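Local structure of citrate synthase (Pyrobaculum aerophilum, 2IBP) at residues Val8-Gly12 with Ile23-Val29; Met110-Glu114 with Ile241-Lys245; Gly314-Phe320 with Ile351-Tyr355; Ile101-Ala107 with Tyr164-Ser169. The protein probably catalyses the condensation of oxaloacetate with acetyl-CoA and water to give citrate and CoA, a step of the tricarboxylic acid cycle. All coordinates share one frame; numbering follows the deposited sequence. Where two conformers were deposited one is given.

Contact 1: residues Val8-Gly12 with Ile23-Val29; sequences VKTTG and IHGLEDV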
loop_
_atom_site.group_PDB
_atom_site.type_symbol
_atom_site.label_atom_id
_atom_site.label_comp_id
_atom_site.label_asym_id
_atom_site.label_seq_id
_atom_site.Cartn_x
_atom_site.Cartn_y
_atom_site.Cartn_z
ATOM N N VAL A 8 2.949 -21.690 -14.432
ATOM C CA VAL A 8 3.236 -20.254 -14.371
ATOM C C VAL A 8 4.600 -19.981 -14.987
ATOM O O VAL A 8 5.613 -20.489 -14.509
ATOM C CB VAL A 8 3.236 -19.755 -12.908
ATOM C CG1 VAL A 8 3.678 -18.305 -12.818
ATOM C CG2 VAL A 8 1.871 -19.958 -12.276
ATOM N N LYS A 9 4.624 -19.177 -16.047
ATOM C CA LYS A 9 5.866 -18.834 -16.728
ATOM C C LYS A 9 6.490 -17.616 -16.071
ATOM O O LYS A 9 5.784 -16.727 -15.598
ATOM C CB LYS A 9 5.616 -18.565 -18.213
ATOM C CG LYS A 9 5.126 -19.782 -18.979
ATOM C CD LYS A 9 4.884 -19.466 -20.447
ATOM C CE LYS A 9 4.443 -20.708 -21.210
ATOM N NZ LYS A 9 4.210 -20.432 -22.656
ATOM N N THR A 10 7.817 -17.596 -16.005
ATOM C CA THR A 10 8.515 -16.485 -15.368
ATOM C C THR A 10 9.963 -16.392 -15.824
ATOM O O THR A 10 10.587 -17.394 -16.167
ATOM C CB THR A 10 8.475 -16.619 -13.823
ATOM O OG1 THR A 10 9.149 -15.510 -13.211
ATOM C CG2 THR A 10 9.145 -17.926 -13.373
ATOM N N THR A 11 10.477 -15.169 -15.848
ATOM C CA THR A 11 11.864 -14.919 -16.205
ATOM C C THR A 11 12.649 -14.612 -14.937
ATOM O O THR A 11 13.831 -14.296 -15.002
ATOM C CB THR A 11 11.995 -13.713 -17.161
ATOM O OG1 THR A 11 11.519 -12.529 -16.506
ATOM C CG2 THR A 11 11.199 -13.946 -18.437
ATOM N N GLY A 12 11.992 -14.735 -13.786
ATOM C CA GLY A 12 12.623 -14.434 -12.501
ATOM C C GLY A 12 13.268 -15.637 -11.830
ATOM O O GLY A 12 13.320 -16.730 -12.400
ATOM N N ILE A 23 8.269 -17.816 -6.622
ATOM C CA ILE A 23 8.724 -16.962 -7.728
ATOM C C ILE A 23 9.081 -15.633 -7.073
ATOM O O ILE A 23 8.216 -14.863 -6.690
ATOM C CB ILE A 23 7.673 -16.763 -8.867
ATOM C CG1 ILE A 23 7.360 -18.109 -9.541
ATOM C CG2 ILE A 23 8.225 -15.785 -9.917
ATOM C CD1 ILE A 23 6.380 -18.019 -10.722
ATOM N N HIS A 24 10.373 -15.399 -6.934
ATOM C CA HIS A 24 10.886 -14.248 -6.216
ATOM C C HIS A 24 10.457 -12.959 -6.872
ATOM O O HIS A 24 10.680 -12.755 -8.063
ATOM C CB HIS A 24 12.405 -14.367 -6.154
ATOM C CG HIS A 24 13.045 -13.496 -5.128
ATOM N ND1 HIS A 24 12.518 -13.333 -3.865
ATOM C CD2 HIS A 24 14.266 -12.912 -5.105
ATOM C CE1 HIS A 24 13.336 -12.584 -3.147
ATOM N NE2 HIS A 24 14.418 -12.340 -3.866
ATOM N N GLY A 25 9.808 -12.099 -6.097
ATOM C CA GLY A 25 9.276 -10.842 -6.622
ATOM C C GLY A 25 8.076 -11.051 -7.537
ATOM O O GLY A 25 7.617 -10.106 -8.174
ATOM N N LEU A 26 7.557 -12.276 -7.606
ATOM C CA LEU A 26 6.431 -12.590 -8.497
ATOM C C LEU A 26 6.693 -12.054 -9.916
ATOM O O LEU A 26 5.779 -11.612 -10.622
ATOM C CB LEU A 26 5.119 -12.028 -7.917
ATOM C CG LEU A 26 4.697 -12.610 -6.564
ATOM C CD1 LEU A 26 3.489 -11.884 -6.006
ATOM C CD2 LEU A 26 4.439 -14.109 -6.684
ATOM N N GLU A 27 7.949 -12.140 -10.345
ATOM C CA GLU A 27 8.337 -11.619 -11.636
ATOM C C GLU A 27 7.588 -12.308 -12.765
ATOM O O GLU A 27 7.644 -13.532 -12.922
ATOM C CB GLU A 27 9.849 -11.709 -11.845
ATOM C CG GLU A 27 10.326 -10.985 -13.099
ATOM C CD GLU A 27 11.824 -10.706 -13.116
ATOM O OE1 GLU A 27 12.517 -10.992 -12.106
ATOM O OE2 GLU A 27 12.304 -10.193 -14.154
ATOM N N ASP A 28 6.847 -11.489 -13.510
ATOM C CA ASP A 28 6.080 -11.928 -14.662
ATOM C C ASP A 28 4.842 -12.718 -14.338
ATOM O O ASP A 28 4.203 -13.227 -15.239
ATOM C CB ASP A 28 6.960 -12.750 -15.601
ATOM C CG ASP A 28 8.192 -12.000 -16.039
ATOM O OD1 ASP A 28 8.120 -10.757 -16.184
ATOM O OD2 ASP A 28 9.226 -12.664 -16.267
ATOM N N VAL A 29 4.511 -12.866 -13.058
ATOM C CA VAL A 29 3.333 -13.615 -12.664
ATOM C C VAL A 29 2.089 -12.800 -13.016
ATOM O O VAL A 29 2.006 -11.621 -12.683
ATOM C CB VAL A 29 3.350 -13.951 -11.171
ATOM C CG1 VAL A 29 2.095 -14.700 -10.770
ATOM C CG2 VAL A 29 4.605 -14.763 -10.830
HETATM O O HOH W 1 2.913 -15.759 -15.561
HETATM O O HOH W 2 14.158 -11.316 -15.642
#

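Contact 2: residues Met110-Glu114 with Ile241-Lys245; sequences MFALE and IAALK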
loop_
_atom_site.group_PDB
_atom_site.type_symbol
_atom_site.label_atom_id
_atom_site.label_comp_id
_atom_site.label_asym_id
_atom_site.label_seq_id
_atom_site.Cartn_x
_atom_site.Cartn_y
_atom_site.Cartn_z
ATOM N N MET A 110 6.798 13.238 -0.649
ATOM C CA MET A 110 6.085 11.969 -0.827
ATOM C C MET A 110 5.297 11.563 0.420
ATOM O O MET A 110 4.224 10.979 0.302
ATOM C CB MET A 110 6.995 10.855 -1.318
ATOM C CG MET A 110 7.474 11.085 -2.742
ATOM S SD MET A 110 6.153 10.973 -3.966
ATOM C CE MET A 110 5.985 9.201 -4.132
ATOM N N PHE A 111 5.781 11.930 1.604
ATOM C CA PHE A 111 5.016 11.660 2.827
ATOM C C PHE A 111 3.756 12.526 2.821
ATOM O O PHE A 111 2.675 12.092 3.219
ATOM C CB PHE A 111 5.835 11.970 4.068
ATOM C CG PHE A 111 6.864 10.930 4.388
ATOM C CD1 PHE A 111 6.472 9.679 4.846
ATOM C CD2 PHE A 111 8.206 11.232 4.341
ATOM C CE1 PHE A 111 7.408 8.730 5.210
ATOM C CE2 PHE A 111 9.145 10.282 4.685
ATOM C CZ PHE A 111 8.746 9.034 5.119
ATOM N N ALA A 112 3.915 13.779 2.400
ATOM C CA ALA A 112 2.797 14.710 2.318
ATOM C C ALA A 112 1.769 14.194 1.334
ATOM O O ALA A 112 0.568 14.309 1.590
ATOM C CB ALA A 112 3.272 16.110 1.908
ATOM N N LEU A 113 2.222 13.669 0.192
ATOM C CA LEU A 113 1.291 13.113 -0.793
ATOM C C LEU A 113 0.509 11.966 -0.181
ATOM O O LEU A 113 -0.710 11.904 -0.332
ATOM C CB LEU A 113 1.990 12.611 -2.049
ATOM C CG LEU A 113 2.058 13.619 -3.196
ATOM C CD1 LEU A 113 2.872 14.853 -2.810
ATOM C CD2 LEU A 113 2.639 12.934 -4.421
ATOM N N GLU A 114 1.212 11.029 0.455
ATOM C CA GLU A 114 0.540 9.872 1.054
ATOM C C GLU A 114 -0.528 10.324 2.033
ATOM O O GLU A 114 -1.673 9.888 1.956
ATOM C CB GLU A 114 1.519 8.994 1.843
ATOM C CG GLU A 114 2.512 8.214 1.041
ATOM C CD GLU A 114 3.387 7.354 1.933
ATOM O OE1 GLU A 114 2.840 6.623 2.797
ATOM O OE2 GLU A 114 4.624 7.432 1.794
ATOM N N ILE A 241 1.453 5.452 -3.921
ATOM C CA ILE A 241 2.440 6.501 -3.609
ATOM C C ILE A 241 3.490 5.986 -2.640
ATOM O O ILE A 241 4.673 6.259 -2.795
ATOM C CB ILE A 241 1.734 7.747 -3.075
ATOM C CG1 ILE A 241 0.885 8.364 -4.193
ATOM C CG2 ILE A 241 2.731 8.770 -2.520
ATOM C CD1 ILE A 241 -0.094 9.432 -3.711
ATOM N N ALA A 242 3.042 5.260 -1.624
ATOM C CA ALA A 242 3.967 4.661 -0.652
ATOM C C ALA A 242 4.987 3.795 -1.377
ATOM O O ALA A 242 6.186 3.830 -1.093
ATOM C CB ALA A 242 3.182 3.841 0.355
ATOM N N ALA A 243 4.534 3.014 -2.339
ATOM C CA ALA A 243 5.456 2.153 -3.073
ATOM C C ALA A 243 6.352 2.984 -3.981
ATOM O O ALA A 243 7.554 2.729 -4.106
ATOM C CB ALA A 243 4.679 1.116 -3.899
ATOM N N LEU A 244 5.745 3.953 -4.656
ATOM C CA LEU A 244 6.459 4.791 -5.608
ATOM C C LEU A 244 7.646 5.516 -4.969
ATOM O O LEU A 244 8.633 5.814 -5.625
ATOM C CB LEU A 244 5.488 5.808 -6.198
ATOM C CG LEU A 244 6.110 6.784 -7.180
ATOM C CD1 LEU A 244 6.673 6.023 -8.344
ATOM C CD2 LEU A 244 5.067 7.777 -7.655
ATOM N N LYS A 245 7.520 5.818 -3.687
ATOM C CA LYS A 245 8.517 6.555 -2.932
ATOM C C LYS A 245 9.851 5.813 -2.805
ATOM O O LYS A 245 10.889 6.442 -2.568
ATOM C CB LYS A 245 7.927 6.748 -1.532
ATOM C CG LYS A 245 8.654 7.625 -0.600
ATOM C CD LYS A 245 7.814 7.744 0.662
ATOM C CE LYS A 245 8.582 8.417 1.738
ATOM N NZ LYS A 245 9.790 7.625 2.047
#

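Contact 3: residues Gly314-Phe320 with Ile351-Tyr355; sequences GDPQNLF and IAFYY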
loop_
_atom_site.group_PDB
_atom_site.type_symbol
_atom_site.label_atom_id
_atom_site.label_comp_id
_atom_site.label_asym_id
_atom_site.label_seq_id
_atom_site.Cartn_x
_atom_site.Cartn_y
_atom_site.Cartn_z
ATOM N N GLY A 314 17.884 28.132 -23.210
ATOM C CA GLY A 314 19.307 27.894 -23.027
ATOM C C GLY A 314 19.575 26.612 -22.258
ATOM O O GLY A 314 18.669 25.980 -21.722
ATOM N N ASP A 315 20.846 26.249 -22.189
ATOM C CA ASP A 315 21.285 25.023 -21.539
ATOM C C ASP A 315 22.428 25.444 -20.618
ATOM O O ASP A 315 23.554 24.987 -20.803
ATOM C CB ASP A 315 21.798 24.086 -22.635
ATOM C CG ASP A 315 22.113 22.682 -22.149
ATOM O OD1 ASP A 315 21.492 22.207 -21.164
ATOM O OD2 ASP A 315 22.938 22.027 -22.822
ATOM N N PRO A 316 22.132 26.296 -19.614
ATOM C CA PRO A 316 23.158 26.902 -18.742
ATOM C C PRO A 316 24.038 25.953 -17.952
ATOM O O PRO A 316 25.148 26.319 -17.563
ATOM C CB PRO A 316 22.345 27.786 -17.789
ATOM C CG PRO A 316 20.954 27.285 -17.861
ATOM C CD PRO A 316 20.772 26.714 -19.228
ATOM N N GLN A 317 23.510 24.786 -17.612
ATOM C CA GLN A 317 24.295 23.778 -16.909
ATOM C C GLN A 317 24.779 22.672 -17.855
ATOM O O GLN A 317 25.327 21.666 -17.406
ATOM C CB GLN A 317 23.521 23.203 -15.720
ATOM C CG GLN A 317 23.519 24.083 -14.474
ATOM C CD GLN A 317 22.751 25.377 -14.637
ATOM O OE1 GLN A 317 21.574 25.379 -14.999
ATOM N NE2 GLN A 317 23.397 26.492 -14.291
ATOM N N ASN A 318 24.560 22.885 -19.157
ATOM C CA ASN A 318 25.022 21.985 -20.218
ATOM C C ASN A 318 24.455 20.576 -20.120
ATOM O O ASN A 318 25.000 19.629 -20.695
ATOM C CB ASN A 318 26.564 21.941 -20.234
ATOM C CG ASN A 318 27.182 23.339 -20.246
ATOM O OD1 ASN A 318 27.991 23.679 -19.381
ATOM N ND2 ASN A 318 26.715 24.176 -21.156
ATOM N N LEU A 319 23.304 20.455 -19.458
ATOM C CA LEU A 319 22.689 19.159 -19.248
ATOM C C LEU A 319 22.312 18.506 -20.569
ATOM O O LEU A 319 22.589 17.328 -20.801
ATOM C CB LEU A 319 21.432 19.323 -18.391
ATOM C CG LEU A 319 21.666 19.876 -16.991
ATOM C CD1 LEU A 319 20.322 19.995 -16.269
ATOM C CD2 LEU A 319 22.621 18.952 -16.225
ATOM N N PHE A 320 21.719 19.273 -21.470
ATOM C CA PHE A 320 21.298 18.696 -22.739
ATOM C C PHE A 320 22.516 18.316 -23.608
ATOM O O PHE A 320 22.558 17.257 -24.232
ATOM C CB PHE A 320 20.350 19.641 -23.472
ATOM C CG PHE A 320 19.731 19.034 -24.670
ATOM C CD1 PHE A 320 18.662 18.161 -24.532
ATOM C CD2 PHE A 320 20.237 19.279 -25.937
ATOM C CE1 PHE A 320 18.103 17.562 -25.634
ATOM C CE2 PHE A 320 19.688 18.671 -27.043
ATOM C CZ PHE A 320 18.608 17.817 -26.888
ATOM N N ILE A 351 15.929 16.862 -17.040
ATOM C CA ILE A 351 16.595 18.065 -17.539
ATOM C C ILE A 351 15.684 19.287 -17.571
ATOM O O ILE A 351 15.980 20.326 -16.970
ATOM C CB ILE A 351 17.219 17.809 -18.907
ATOM C CG1 ILE A 351 18.320 16.733 -18.785
ATOM C CG2 ILE A 351 17.752 19.124 -19.494
ATOM C CD1 ILE A 351 18.900 16.278 -20.108
ATOM N N ALA A 352 14.527 19.148 -18.202
ATOM C CA ALA A 352 13.588 20.246 -18.271
ATOM C C ALA A 352 13.114 20.637 -16.878
ATOM O O ALA A 352 13.110 21.821 -16.544
ATOM C CB ALA A 352 12.412 19.882 -19.167
ATOM N N PHE A 353 12.788 19.647 -16.034
ATOM C CA PHE A 353 12.313 19.949 -14.679
ATOM C C PHE A 353 13.354 20.776 -13.943
ATOM O O PHE A 353 13.040 21.755 -13.279
ATOM C CB PHE A 353 12.083 18.701 -13.823
ATOM C CG PHE A 353 10.919 17.835 -14.234
ATOM C CD1 PHE A 353 9.843 18.338 -14.923
ATOM C CD2 PHE A 353 10.849 16.536 -13.755
ATOM C CE1 PHE A 353 8.767 17.503 -15.253
ATOM C CE2 PHE A 353 9.775 15.716 -14.050
ATOM C CZ PHE A 353 8.726 16.214 -14.766
ATOM N N TYR A 354 14.604 20.332 -14.032
ATOM C CA TYR A 354 15.696 21.021 -13.364
ATOM C C TYR A 354 15.734 22.484 -13.816
ATOM O O TYR A 354 15.807 23.395 -13.002
ATOM C CB TYR A 354 17.027 20.318 -13.661
ATOM C CG TYR A 354 18.234 21.010 -13.063
ATOM C CD1 TYR A 354 18.733 20.644 -11.824
ATOM C CD2 TYR A 354 18.899 21.996 -13.777
ATOM C CE1 TYR A 354 19.820 21.289 -11.284
ATOM C CE2 TYR A 354 20.008 22.611 -13.267
ATOM C CZ TYR A 354 20.456 22.267 -12.026
ATOM O OH TYR A 354 21.565 22.921 -11.533
ATOM N N TYR A 355 15.690 22.698 -15.125
ATOM C CA TYR A 355 15.764 24.044 -15.667
ATOM C C TYR A 355 14.527 24.891 -15.348
ATOM O O TYR A 355 14.626 26.128 -15.233
ATOM C CB TYR A 355 16.044 24.007 -17.162
ATOM C CG TYR A 355 17.464 23.632 -17.536
ATOM C CD1 TYR A 355 18.535 24.143 -16.829
ATOM C CD2 TYR A 355 17.735 22.935 -18.708
ATOM C CE1 TYR A 355 19.851 23.864 -17.197
ATOM C CE2 TYR A 355 19.057 22.684 -19.117
ATOM C CZ TYR A 355 20.103 23.152 -18.352
ATOM O OH TYR A 355 21.402 22.921 -18.744
#

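Contact 4: residues Ile101-Ala107 with Tyr164-Ser169; sequences IRNLAKA and YHYRFS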
loop_
_atom_site.group_PDB
_atom_site.type_symbol
_atom_site.label_atom_id
_atom_site.label_comp_id
_atom_site.label_asym_id
_atom_site.label_seq_id
_atom_site.Cartn_x
_atom_site.Cartn_y
_atom_site.Cartn_z
ATOM N N ILE A 101 -1.295 18.960 4.669
ATOM C CA ILE A 101 -0.105 19.344 3.897
ATOM C C ILE A 101 0.742 20.389 4.649
ATOM O O ILE A 101 1.973 20.284 4.696
ATOM C CB ILE A 101 -0.496 19.882 2.509
ATOM C CG1 ILE A 101 -1.196 18.782 1.698
ATOM C CG2 ILE A 101 0.755 20.354 1.747
ATOM C CD1 ILE A 101 -1.889 19.300 0.408
ATOM N N ARG A 102 0.094 21.388 5.229
ATOM C CA ARG A 102 0.790 22.443 5.972
ATOM C C ARG A 102 1.612 21.828 7.091
ATOM O O ARG A 102 2.781 22.177 7.297
ATOM C CB ARG A 102 -0.218 23.413 6.578
ATOM C CG ARG A 102 0.421 24.608 7.270
ATOM C CD ARG A 102 -0.610 25.428 8.019
ATOM N NE ARG A 102 -1.738 25.795 7.171
ATOM C CZ ARG A 102 -1.810 26.896 6.426
ATOM N NH1 ARG A 102 -0.806 27.761 6.382
ATOM N NH2 ARG A 102 -2.899 27.118 5.695
ATOM N N ASN A 103 0.992 20.909 7.823
ATOM C CA ASN A 103 1.700 20.255 8.921
ATOM C C ASN A 103 2.891 19.437 8.488
ATOM O O ASN A 103 3.820 19.251 9.266
ATOM C CB ASN A 103 0.772 19.416 9.755
ATOM C CG ASN A 103 0.001 20.255 10.703
ATOM O OD1 ASN A 103 0.594 20.907 11.571
ATOM N ND2 ASN A 103 -1.296 20.366 10.479
ATOM N N LEU A 104 2.881 19.002 7.233
ATOM C CA LEU A 104 3.956 18.208 6.667
ATOM C C LEU A 104 4.823 19.017 5.688
ATOM O O LEU A 104 5.602 18.453 4.936
ATOM C CB LEU A 104 3.353 16.990 5.985
ATOM C CG LEU A 104 2.610 16.047 6.941
ATOM C CD1 LEU A 104 2.088 14.833 6.175
ATOM C CD2 LEU A 104 3.571 15.643 8.041
ATOM N N ALA A 105 4.765 20.337 5.830
ATOM C CA ALA A 105 5.476 21.242 4.933
ATOM C C ALA A 105 6.975 21.016 4.974
ATOM O O ALA A 105 7.670 21.202 3.976
ATOM C CB ALA A 105 5.159 22.678 5.282
ATOM N N LYS A 106 7.487 20.674 6.151
ATOM C CA LYS A 106 8.920 20.518 6.308
ATOM C C LYS A 106 9.398 19.105 6.070
ATOM O O LYS A 106 10.583 18.821 6.230
ATOM C CB LYS A 106 9.361 20.993 7.690
ATOM C CG LYS A 106 9.223 22.487 7.887
ATOM C CD LYS A 106 9.617 22.886 9.303
ATOM C CE LYS A 106 9.484 24.387 9.520
ATOM N NZ LYS A 106 9.946 24.782 10.880
ATOM N N ALA A 107 8.467 18.228 5.716
ATOM C CA ALA A 107 8.775 16.834 5.446
ATOM C C ALA A 107 8.943 16.613 3.954
ATOM O O ALA A 107 8.597 17.477 3.138
ATOM C CB ALA A 107 7.673 15.960 5.982
ATOM N N TYR A 164 0.868 22.695 -3.436
ATOM C CA TYR A 164 0.648 23.287 -2.121
ATOM C C TYR A 164 1.788 22.919 -1.185
ATOM O O TYR A 164 2.294 23.753 -0.457
ATOM C CB TYR A 164 -0.660 22.804 -1.520
ATOM C CG TYR A 164 -1.905 23.501 -2.022
ATOM C CD1 TYR A 164 -1.889 24.254 -3.183
ATOM C CD2 TYR A 164 -3.132 23.300 -1.393
ATOM C CE1 TYR A 164 -3.039 24.895 -3.644
ATOM C CE2 TYR A 164 -4.291 23.904 -1.871
ATOM C CZ TYR A 164 -4.234 24.690 -3.009
ATOM O OH TYR A 164 -5.382 25.277 -3.524
ATOM N N HIS A 165 2.245 21.679 -1.286
ATOM C CA HIS A 165 3.363 21.279 -0.462
ATOM C C HIS A 165 4.596 22.086 -0.838
ATOM O O HIS A 165 5.322 22.578 0.038
ATOM C CB HIS A 165 3.658 19.809 -0.599
ATOM C CG HIS A 165 4.691 19.345 0.365
ATOM N ND1 HIS A 165 6.033 19.368 0.066
ATOM C CD2 HIS A 165 4.598 19.001 1.671
ATOM C CE1 HIS A 165 6.721 18.978 1.124
ATOM N NE2 HIS A 165 5.875 18.755 2.114
ATOM N N TYR A 166 4.842 22.226 -2.138
ATOM C CA TYR A 166 5.992 23.009 -2.593
ATOM C C TYR A 166 5.952 24.406 -1.988
ATOM O O TYR A 166 6.928 24.863 -1.410
ATOM C CB TYR A 166 6.075 23.068 -4.104
ATOM C CG TYR A 166 7.125 24.036 -4.579
ATOM C CD1 TYR A 166 8.469 23.737 -4.438
ATOM C CD2 TYR A 166 6.773 25.279 -5.092
ATOM C CE1 TYR A 166 9.438 24.643 -4.815
ATOM C CE2 TYR A 166 7.734 26.170 -5.515
ATOM C CZ TYR A 166 9.061 25.863 -5.346
ATOM O OH TYR A 166 10.020 26.778 -5.754
ATOM N N ARG A 167 4.822 25.080 -2.138
ATOM C CA ARG A 167 4.658 26.432 -1.614
ATOM C C ARG A 167 4.892 26.477 -0.112
ATOM O O ARG A 167 5.646 27.310 0.372
ATOM C CB ARG A 167 3.259 26.948 -1.934
ATOM C CG ARG A 167 2.944 27.009 -3.413
ATOM C CD ARG A 167 3.753 28.042 -4.154
ATOM N NE ARG A 167 3.460 29.409 -3.709
ATOM C CZ ARG A 167 3.976 30.481 -4.302
ATOM N NH1 ARG A 167 4.773 30.339 -5.353
ATOM N NH2 ARG A 167 3.682 31.680 -3.853
ATOM N N PHE A 168 4.210 25.609 0.631
ATOM C CA PHE A 168 4.392 25.584 2.070
ATOM C C PHE A 168 5.823 25.256 2.470
ATOM O O PHE A 168 6.319 25.794 3.457
ATOM C CB PHE A 168 3.449 24.608 2.761
ATOM C CG PHE A 168 2.009 25.022 2.757
ATOM C CD1 PHE A 168 1.626 26.296 3.132
ATOM C CD2 PHE A 168 1.029 24.065 2.617
ATOM C CE1 PHE A 168 0.286 26.638 3.216
ATOM C CE2 PHE A 168 -0.315 24.400 2.685
ATOM C CZ PHE A 168 -0.682 25.678 3.027
ATOM N N SER A 169 6.479 24.366 1.723
ATOM C CA SER A 169 7.852 23.958 2.064
ATOM C C SER A 169 8.817 25.140 1.954
ATOM O O SER A 169 9.863 25.163 2.608
ATOM C CB SER A 169 8.329 22.803 1.173
ATOM O OG SER A 169 8.639 23.253 -0.128
#

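Contact 1: residues Val8-Gly12 with Ile23-Val29
Glu27 lies along the bend made by Thr10, Thr11 and Gly12, and its chain can be followed outward from CB, which sits 3.9 Å from Gly12 CA. CG, placed anti to the backbone N (chi1 -171°), and CD after it both run past Thr11 OG1. The extended chain then splits at the carboxylate: OE1 ends 3.5 Å from Gly12 CA, while OE2 accepts from a water that also donates to Thr11 O. The backbone of Glu27 is held as well. Thr10 OG1 donates to Glu27 O at 2.5 Å, tilted 27° from the carbonyl plane, and the same hydroxyl accepts from Gly12 N at 3.0 Å, closing an ST turn. One threonine oxygen therefore both shapes its own segment and ties it to the other.

Asp28 comes in beside this pair. Its OD2 takes Thr11 N at 2.8 Å on the anti lone pair; Thr11 OG1 is modelled still nearer, too close for that bond length to be trusted. A second water spans Lys9 O and Asp28 O. The apolar end is tight, with Val8 CG1 pressed to 3.4 Å from Ile23 CD1, while Ile23 CG2 faces Thr10 OG1.

Cys19, disulfide-bonded to Cys394, lies on the connection between the two segments. The partner loop, with a type II turn at Leu26-Val29, joins strands 22-23 and 30-34, and Asp28 O receives Arg392 of the second subunit. The bend follows the end of strand 4-10, whose Val8, Lys9 and Thr10 pair antiparallel with a strand of the second subunit.

Contact 2: residues Met110-Glu114 with Ile241-Lys245
The Phe111 ring carries the end of Lys245 on one face: Lys245 CE stands 3.4 Å above the plane of the Phe111 ring, over its centre and 14° off the normal, a CH-pi contact. The arrangement is helix-helix packing between 109-123 and 233-244 in the largely helical citrate synthase fold, where the two helices also meet the second subunit. Beyond CE, Lys245 NZ drifts off-centre, 4.1 Å from the Phe111 centroid and 34° off the normal, which still qualifies as cation-pi. The Glu114 carboxylate lies against Ala242, with Glu114 OE1 3.7 Å from Ala242 CB.

The bend of Lys245 at chi4 (-60°) turns its ammonium from the line of the chain, and NZ forms a salt bridge with Asp232 of the second subunit. Glu114 OE2 accepts from Ser235 of that subunit. Consistent with these separate partners, Glu114 OE2 and Lys245 NZ remain 5.2 Å apart, although their opposite charges probably attract. Glu114 CG passes Ile241 CG2 at 3.6 Å, and Leu113 CB reaches the same isoleucine. Met110, bent at chi2 and chi3, lays its CE methyl 3.5 Å from Ile241 O and 3.7 Å from Ile241 CG2.

Contact 3: residues Gly314-Phe320 with Ile351-Tyr355
Tyr355 and Asp315 meet through a short hydrogen bond, Tyr355 OH donating to Asp315 OD1 at 2.5 Å from above the carboxylate plane (40° out of it). Phe320 N reaches the same OD1 at 3.0 Å from the opposite face, on the syn side, so two donors clamp one oxygen. With CG of Asp315 anti to its backbone N (chi1 -172°), the carboxylate is directed to the start of helix 319-332, where OD2 accepts from Ala321 N. The phenol is also an acceptor: Gln317 N donates to Tyr355 OH at 3.0 Å, by a bent bond.

These bonds fasten a turn between consecutive helices. Gly314 leaves helix 297-313 with positive phi, a type I turn runs from Asp315 to Asn318, and the carboxylate of Asp315 meets amides of the first turn of helix 319-332; helix 349-356 supplies the tyrosines.

Ring contacts surround the phenol. Leu319 CD1 lies over one face of Tyr355, 4.1 Å from its centroid and 23° off the normal, and Gly314 O lies over the other. Gln317 OE1 approaches the edges of both tyrosine rings, 3.2 Å from Tyr355 CE1.

Among purely apolar contacts, Leu319 CD1 comes within 3.5 Å of Tyr354 CD2, and Leu319 CB rests 3.8 Å from Ile351 CG2.

Contact 4: residues Ile101-Ala107 with Tyr164-Ser169
Ile101 and Ala105 form the close-packed side of the contact, pressed against one side of the helix at Tyr164-Ser169. Ile101 CG2 is 3.5 Å from His165 CA and also meets the edge of the Phe168 ring in its plane, 3.8 Å from Phe168 CD2. Ala105 brings the backbones together: its CA is 4.6 Å from Ser169 CA, its CB methyl is 3.6 Å from Phe168 CB, and Ala105 O takes a CA-H...O contact from Ser169.

His165 is buried here as well, and CG anti to the backbone N (chi1 -173°) directs its ring at the Leu104-Ala107 turn. There NE2 donates to Leu104 O at 2.9 Å; the oxygen lies close to the imidazole plane, while the donor stands 38° above the plane of the carbonyl. Ala107 N reaches Leu104 O from the opposite face of that plane, so the oxygen is gripped twice. At the other ring nitrogen, ND1 is hydrogen-bonded to Tyr362 OH, which fixes the rotation of the imidazole.

The solvent side is looser. Arg102 is exposed and has alternative conformers; in one of them Arg102 NH1 comes to 3.5 Å from Phe168 CE1, a contact that is doubtful because the side chain is split. The guanidinium and ring planes are 52° apart, which is no flat stack. Arg102 NE pairs in a salt bridge with Glu99, and Arg102 CB lies over the rim of a Phe168 face.

Topologically, this is the type I turn Leu104-Ala107 between helices 95-103 and 109-123 docking on the last turns of the long helix 141-169, helix packing within the mainly helical body of citrate synthase.

Overall arrangement
Contacts 2 and 4 are direct neighbours, with centres 14 Å apart; Ala112 CB lies 3.2 Å from His165 CD2, and the helices 95-103 and 109-123 that carry their first segments follow each other in the chain. Both touch the second subunit, as does contact 1, which is on the opposite side of the chain's centre from contact 4, about 40 Å between centres. Contact 3 touches no other chain of the assembly. Predicted active-site residues lie near two of them: Glu27 of contact 1 is about 11 Å from His289, and Leu244 of contact 2 about 10 Å from Asp346, side chain to side chain. In contact 3 the Phe320 side chain is about 6 Å from that of Glu304, a known magnesium ligand, though without the ion in this chain.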